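Local coordinates for beta-N-acetylhexosaminidase (Streptomyces plicatus, PDB 1JAK), which removes terminal beta-linked N-acetylhexosamine residues from glycoconjugates by hydrolysis, as a family 20 glycoside hydrolase using substrate-assisted catalysis, at residues Q337-H351 with A356-G368. Numbering follows the deposited sequence.
With IFG ((2R,3R,4S,5R)-2-acetamido-3,4-dihydroxy-5-hydroxymethyl-piperidine), chain F.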
loop_
_atom_site.group_PDB
_atom_site.type_symbol
_atom_site.label_atom_id
_atom_site.label_comp_id
_atom_site.label_asym_id
_atom_site.label_seq_id
_atom_site.Cartn_x
_atom_site.Cartn_y
_atom_site.Cartn_z
ATOM N N GLN A 337 -24.619 -0.746 0.332
ATOM C CA GLN A 337 -23.762 -0.362 1.454
ATOM C C GLN A 337 -24.094 -1.119 2.739
ATOM O O GLN A 337 -23.192 -1.593 3.431
ATOM C CB GLN A 337 -23.835 1.144 1.718
ATOM C CG GLN A 337 -23.191 2.002 0.642
ATOM C CD GLN A 337 -23.148 3.467 1.025
ATOM O OE1 GLN A 337 -22.282 3.897 1.788
ATOM N NE2 GLN A 337 -24.096 4.242 0.506
ATOM N N PRO A 338 -25.390 -1.250 3.072
ATOM C CA PRO A 338 -25.768 -1.966 4.296
ATOM C C PRO A 338 -25.280 -3.413 4.350
ATOM O O PRO A 338 -25.106 -3.974 5.432
ATOM C CB PRO A 338 -27.294 -1.877 4.288
ATOM C CG PRO A 338 -27.544 -0.567 3.602
ATOM C CD PRO A 338 -26.572 -0.626 2.448
ATOM N N ILE A 339 -25.067 -4.016 3.184
ATOM C CA ILE A 339 -24.607 -5.400 3.117
ATOM C C ILE A 339 -23.229 -5.561 3.757
ATOM O O ILE A 339 -22.930 -6.597 4.354
ATOM C CB ILE A 339 -24.560 -5.900 1.652
ATOM C CG1 ILE A 339 -25.965 -5.836 1.041
ATOM C CG2 ILE A 339 -24.028 -7.329 1.596
ATOM C CD1 ILE A 339 -26.040 -6.285 -0.414
ATOM N N VAL A 340 -22.392 -4.535 3.632
ATOM C CA VAL A 340 -21.052 -4.573 4.208
ATOM C C VAL A 340 -21.148 -4.641 5.733
ATOM O O VAL A 340 -20.474 -5.452 6.372
ATOM C CB VAL A 340 -20.237 -3.326 3.792
ATOM C CG1 VAL A 340 -18.833 -3.386 4.386
ATOM C CG2 VAL A 340 -20.161 -3.249 2.270
ATOM N N ALA A 341 -21.993 -3.790 6.310
ATOM C CA ALA A 341 -22.183 -3.766 7.758
ATOM C C ALA A 341 -22.832 -5.070 8.220
ATOM O O ALA A 341 -22.566 -5.555 9.323
ATOM C CB ALA A 341 -23.056 -2.578 8.154
ATOM N N LYS A 342 -23.693 -5.626 7.374
ATOM C CA LYS A 342 -24.375 -6.880 7.681
ATOM C C LYS A 342 -23.343 -7.964 7.980
ATOM O O LYS A 342 -23.559 -8.831 8.830
ATOM C CB LYS A 342 -25.236 -7.310 6.491
ATOM C CG LYS A 342 -25.835 -8.702 6.612
ATOM C CD LYS A 342 -26.596 -9.067 5.346
ATOM C CE LYS A 342 -27.127 -10.487 5.403
ATOM N NZ LYS A 342 -27.856 -10.841 4.150
ATOM N N TYR A 343 -22.218 -7.907 7.276
ATOM C CA TYR A 343 -21.158 -8.885 7.464
ATOM C C TYR A 343 -20.023 -8.374 8.346
ATOM O O TYR A 343 -18.887 -8.846 8.266
ATOM C CB TYR A 343 -20.648 -9.355 6.099
ATOM C CG TYR A 343 -21.669 -10.216 5.384
ATOM C CD1 TYR A 343 -22.007 -11.476 5.880
ATOM C CD2 TYR A 343 -22.336 -9.756 4.247
ATOM C CE1 TYR A 343 -22.981 -12.256 5.269
ATOM C CE2 TYR A 343 -23.318 -10.532 3.625
ATOM C CZ TYR A 343 -23.635 -11.779 4.142
ATOM O OH TYR A 343 -24.605 -12.555 3.548
ATOM N N GLY A 344 -20.358 -7.400 9.188
ATOM C CA GLY A 344 -19.414 -6.838 10.143
ATOM C C GLY A 344 -18.218 -6.035 9.679
ATOM O O GLY A 344 -17.202 -5.997 10.377
ATOM N N LYS A 345 -18.319 -5.373 8.532
ATOM C CA LYS A 345 -17.191 -4.587 8.047
ATOM C C LYS A 345 -17.542 -3.124 7.805
ATOM O O LYS A 345 -18.716 -2.742 7.783
ATOM C CB LYS A 345 -16.633 -5.208 6.762
ATOM C CG LYS A 345 -16.171 -6.654 6.925
ATOM C CD LYS A 345 -15.082 -6.779 7.987
ATOM C CE LYS A 345 -14.721 -8.241 8.229
ATOM N NZ LYS A 345 -13.677 -8.401 9.286
ATOM N N THR A 346 -16.504 -2.310 7.641
ATOM C CA THR A 346 -16.652 -0.883 7.386
ATOM C C THR A 346 -16.480 -0.663 5.891
ATOM O O THR A 346 -15.457 -1.029 5.317
ATOM C CB THR A 346 -15.583 -0.076 8.142
ATOM O OG1 THR A 346 -15.799 -0.212 9.553
ATOM C CG2 THR A 346 -15.642 1.401 7.754
ATOM N N VAL A 347 -17.474 -0.053 5.262
ATOM C CA VAL A 347 -17.406 0.171 3.828
ATOM C C VAL A 347 -16.468 1.296 3.401
ATOM O O VAL A 347 -16.335 2.320 4.074
ATOM C CB VAL A 347 -18.818 0.443 3.244
ATOM C CG1 VAL A 347 -19.413 1.682 3.877
ATOM C CG2 VAL A 347 -18.740 0.598 1.726
ATOM N N VAL A 348 -15.797 1.065 2.278
ATOM C CA VAL A 348 -14.902 2.043 1.680
ATOM C C VAL A 348 -15.308 2.055 0.214
ATOM O O VAL A 348 -15.674 1.019 -0.337
ATOM C CB VAL A 348 -13.420 1.620 1.751
ATOM C CG1 VAL A 348 -12.546 2.717 1.149
ATOM C CG2 VAL A 348 -13.015 1.345 3.196
ATOM N N GLY A 349 -15.267 3.225 -0.407
ATOM C CA GLY A 349 -15.607 3.313 -1.814
ATOM C C GLY A 349 -14.828 4.450 -2.435
ATOM O O GLY A 349 -14.269 5.276 -1.715
ATOM N N TRP A 350 -14.753 4.492 -3.762
ATOM C CA TRP A 350 -14.059 5.598 -4.410
ATOM C C TRP A 350 -14.937 6.817 -4.132
ATOM O O TRP A 350 -16.105 6.654 -3.767
ATOM C CB TRP A 350 -13.897 5.321 -5.905
ATOM C CG TRP A 350 -12.989 4.140 -6.151
ATOM C CD1 TRP A 350 -13.363 2.870 -6.480
ATOM C CD2 TRP A 350 -11.560 4.120 -6.031
ATOM N NE1 TRP A 350 -12.255 2.056 -6.571
ATOM C CE2 TRP A 350 -11.136 2.800 -6.302
ATOM C CE3 TRP A 350 -10.595 5.092 -5.726
ATOM C CZ2 TRP A 350 -9.784 2.421 -6.275
ATOM C CZ3 TRP A 350 -9.248 4.716 -5.700
ATOM C CH2 TRP A 350 -8.859 3.390 -5.974
ATOM N N HIS A 351 -14.408 8.027 -4.297
ATOM C CA HIS A 351 -15.201 9.202 -3.942
ATOM C C HIS A 351 -16.522 9.420 -4.664
ATOM O O HIS A 351 -17.298 10.281 -4.260
ATOM C CB HIS A 351 -14.355 10.489 -3.982
ATOM C CG HIS A 351 -14.051 10.986 -5.358
ATOM N ND1 HIS A 351 -12.927 10.604 -6.060
ATOM C CD2 HIS A 351 -14.710 11.864 -6.151
ATOM C CE1 HIS A 351 -12.907 11.227 -7.224
ATOM N NE2 HIS A 351 -13.978 11.998 -7.305
ATOM N N ALA A 356 -23.617 9.421 -3.389
ATOM C CA ALA A 356 -24.653 8.414 -3.183
ATOM C C ALA A 356 -24.904 8.116 -1.706
ATOM O O ALA A 356 -25.090 6.962 -1.316
ATOM C CB ALA A 356 -24.289 7.132 -3.921
ATOM N N GLU A 357 -24.892 9.167 -0.895
ATOM C CA GLU A 357 -25.152 9.071 0.539
ATOM C C GLU A 357 -24.372 7.992 1.293
ATOM O O GLU A 357 -24.905 6.921 1.601
ATOM C CB GLU A 357 -26.653 8.867 0.767
ATOM C CG GLU A 357 -27.066 8.851 2.226
ATOM C CD GLU A 357 -28.566 8.722 2.403
ATOM O OE1 GLU A 357 -29.160 7.800 1.802
ATOM O OE2 GLU A 357 -29.151 9.539 3.146
ATOM N N PRO A 358 -23.098 8.267 1.608
ATOM C CA PRO A 358 -22.270 7.301 2.336
ATOM C C PRO A 358 -22.918 6.978 3.681
ATOM O O PRO A 358 -23.444 7.874 4.347
ATOM C CB PRO A 358 -20.948 8.043 2.516
ATOM C CG PRO A 358 -20.901 8.959 1.331
ATOM C CD PRO A 358 -22.320 9.467 1.257
ATOM N N VAL A 359 -22.890 5.710 4.078
ATOM C CA VAL A 359 -23.468 5.319 5.359
ATOM C C VAL A 359 -22.541 5.757 6.483
ATOM O O VAL A 359 -21.379 6.088 6.252
ATOM C CB VAL A 359 -23.680 3.787 5.460
ATOM C CG1 VAL A 359 -24.725 3.338 4.455
ATOM C CG2 VAL A 359 -22.362 3.054 5.227
ATOM N N GLU A 360 -23.060 5.767 7.704
ATOM C CA GLU A 360 -22.262 6.161 8.854
ATOM C C GLU A 360 -21.038 5.257 8.963
ATOM O O GLU A 360 -21.137 4.044 8.773
ATOM C CB GLU A 360 -23.101 6.065 10.131
ATOM C CG GLU A 360 -22.318 6.309 11.412
ATOM C CD GLU A 360 -23.203 6.299 12.645
ATOM O OE1 GLU A 360 -23.993 5.344 12.803
ATOM O OE2 GLU A 360 -23.103 7.243 13.458
ATOM N N GLY A 361 -19.887 5.858 9.253
ATOM C CA GLY A 361 -18.660 5.095 9.403
ATOM C C GLY A 361 -17.909 4.826 8.113
ATOM O O GLY A 361 -16.773 4.353 8.135
ATOM N N ALA A 362 -18.531 5.127 6.984
ATOM C CA ALA A 362 -17.892 4.888 5.696
ATOM C C ALA A 362 -16.712 5.811 5.428
ATOM O O ALA A 362 -16.597 6.889 6.015
ATOM C CB ALA A 362 -18.917 5.036 4.580
ATOM N N LEU A 363 -15.821 5.362 4.549
ATOM C CA LEU A 363 -14.673 6.155 4.130
ATOM C C LEU A 363 -14.747 6.214 2.611
ATOM O O LEU A 363 -15.220 5.270 1.981
ATOM C CB LEU A 363 -13.345 5.494 4.510
ATOM C CG LEU A 363 -12.901 5.411 5.969
ATOM C CD1 LEU A 363 -13.634 4.281 6.666
ATOM C CD2 LEU A 363 -11.397 5.163 6.012
ATOM N N VAL A 364 -14.313 7.322 2.024
ATOM C CA VAL A 364 -14.296 7.415 0.570
ATOM C C VAL A 364 -12.879 7.730 0.130
ATOM O O VAL A 364 -12.150 8.457 0.809
ATOM C CB VAL A 364 -15.273 8.484 0.016
ATOM C CG1 VAL A 364 -16.707 8.049 0.285
ATOM C CG2 VAL A 364 -14.988 9.847 0.628
ATOM N N GLN A 365 -12.485 7.152 -0.998
ATOM C CA GLN A 365 -11.144 7.351 -1.524
ATOM C C GLN A 365 -11.179 8.340 -2.680
ATOM O O GLN A 365 -11.695 8.038 -3.756
ATOM C CB GLN A 365 -10.562 6.014 -1.990
ATOM C CG GLN A 365 -9.071 6.076 -2.273
ATOM C CD GLN A 365 -8.479 4.724 -2.624
ATOM O OE1 GLN A 365 -9.084 3.676 -2.374
ATOM N NE2 GLN A 365 -7.281 4.743 -3.196
ATOM N N TYR A 366 -10.620 9.520 -2.442
ATOM C CA TYR A 366 -10.591 10.585 -3.436
ATOM C C TYR A 366 -9.460 10.428 -4.445
ATOM O O TYR A 366 -8.280 10.470 -4.079
ATOM C CB TYR A 366 -10.440 11.934 -2.740
ATOM C CG TYR A 366 -10.495 13.101 -3.689
ATOM C CD1 TYR A 366 -11.709 13.521 -4.232
ATOM C CD2 TYR A 366 -9.334 13.773 -4.064
ATOM C CE1 TYR A 366 -11.767 14.585 -5.123
ATOM C CE2 TYR A 366 -9.379 14.842 -4.957
ATOM C CZ TYR A 366 -10.600 15.241 -5.481
ATOM O OH TYR A 366 -10.657 16.296 -6.361
ATOM N N TRP A 367 -9.820 10.262 -5.713
ATOM C CA TRP A 367 -8.821 10.116 -6.762
ATOM C C TRP A 367 -8.920 11.241 -7.795
ATOM O O TRP A 367 -8.524 11.079 -8.954
ATOM C CB TRP A 367 -8.947 8.742 -7.441
ATOM C CG TRP A 367 -10.288 8.436 -8.056
ATOM C CD1 TRP A 367 -11.464 8.198 -7.400
ATOM C CD2 TRP A 367 -10.570 8.287 -9.452
ATOM N NE1 TRP A 367 -12.461 7.905 -8.304
ATOM C CE2 TRP A 367 -11.939 7.953 -9.570
ATOM C CE3 TRP A 367 -9.798 8.398 -10.616
ATOM C CZ2 TRP A 367 -12.555 7.729 -10.810
ATOM C CZ3 TRP A 367 -10.410 8.173 -11.852
ATOM C CH2 TRP A 367 -11.777 7.843 -11.935
ATOM N N GLY A 368 -9.439 12.386 -7.352
ATOM C CA GLY A 368 -9.569 13.545 -8.219
ATOM C C GLY A 368 -8.229 14.180 -8.545
ATOM O O GLY A 368 -7.178 13.692 -8.118
HETATM N N1 IFG F . -9.333 4.917 -13.383
HETATM C C2 IFG F . -9.890 3.606 -12.959
HETATM C C3 IFG F . -8.833 2.443 -12.772
HETATM C C4 IFG F . -7.706 2.451 -13.826
HETATM C C5 IFG F . -7.090 3.851 -13.867
HETATM C C6 IFG F . -5.917 4.024 -14.827
HETATM C C7 IFG F . -10.076 4.409 -10.640
HETATM C C8 IFG F . -10.751 4.603 -9.307
HETATM C C9 IFG F . -8.115 4.940 -14.208
HETATM N N2 IFG F . -10.656 3.777 -11.704
HETATM O O7 IFG F . -8.948 4.867 -10.750
HETATM O O3 IFG F . -9.503 1.190 -12.804
HETATM O O4 IFG F . -8.270 2.151 -15.102
HETATM O O6 IFG F . -5.103 5.131 -14.457
#
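Trp350 turns one edge toward the face of Trp367 in a T-shaped pair, planes at 75° and centroids 5.2 Å apart from the six-membered ring of Trp350 to the five-membered ring of Trp367. In the corner formed by the two indole faces sits the acetamido methyl of the bound piperidine inhibitor IFG: its C8 lies 3.4 Å from Trp350 CD2 and 3.6 Å from Trp367 CE2. The pair thus illustrates how the C-terminal rim of a TIM barrel builds a pocket, here for the N-acetyl group. Gln365 runs alongside Trp350, its OE1 over the opposite face near the rim, its amide 32° from the ring plane and held at both ends, OE1 by His315 and NE2 by Ser393.

His351 CE1 lies over the Trp367 face opposite C8, while the indole NE1 bonds to Gln352. With CG between the backbone N and the carbonyl carbon (chi1 75°), His351 ND1 comes to accept the N-H of Trp367 N (3.1 Å), somewhat out of the imidazole plane; NE2 bonds to Glu376. Tyr366 CD1 presses on one imidazole face.

At the far end, the amide of Gln337 grips the loop twice: OE1 takes Val359 N and NE2 gives to Glu357 O, both at 3.0 Å. Val347 CG1 wedges tightly against Ala362 CB.

Strands 346-350 and 363-366 run parallel as neighbours in the catalytic barrel, flanked by strands 313-315 and 389-392, with helix 326-342 leading into the first.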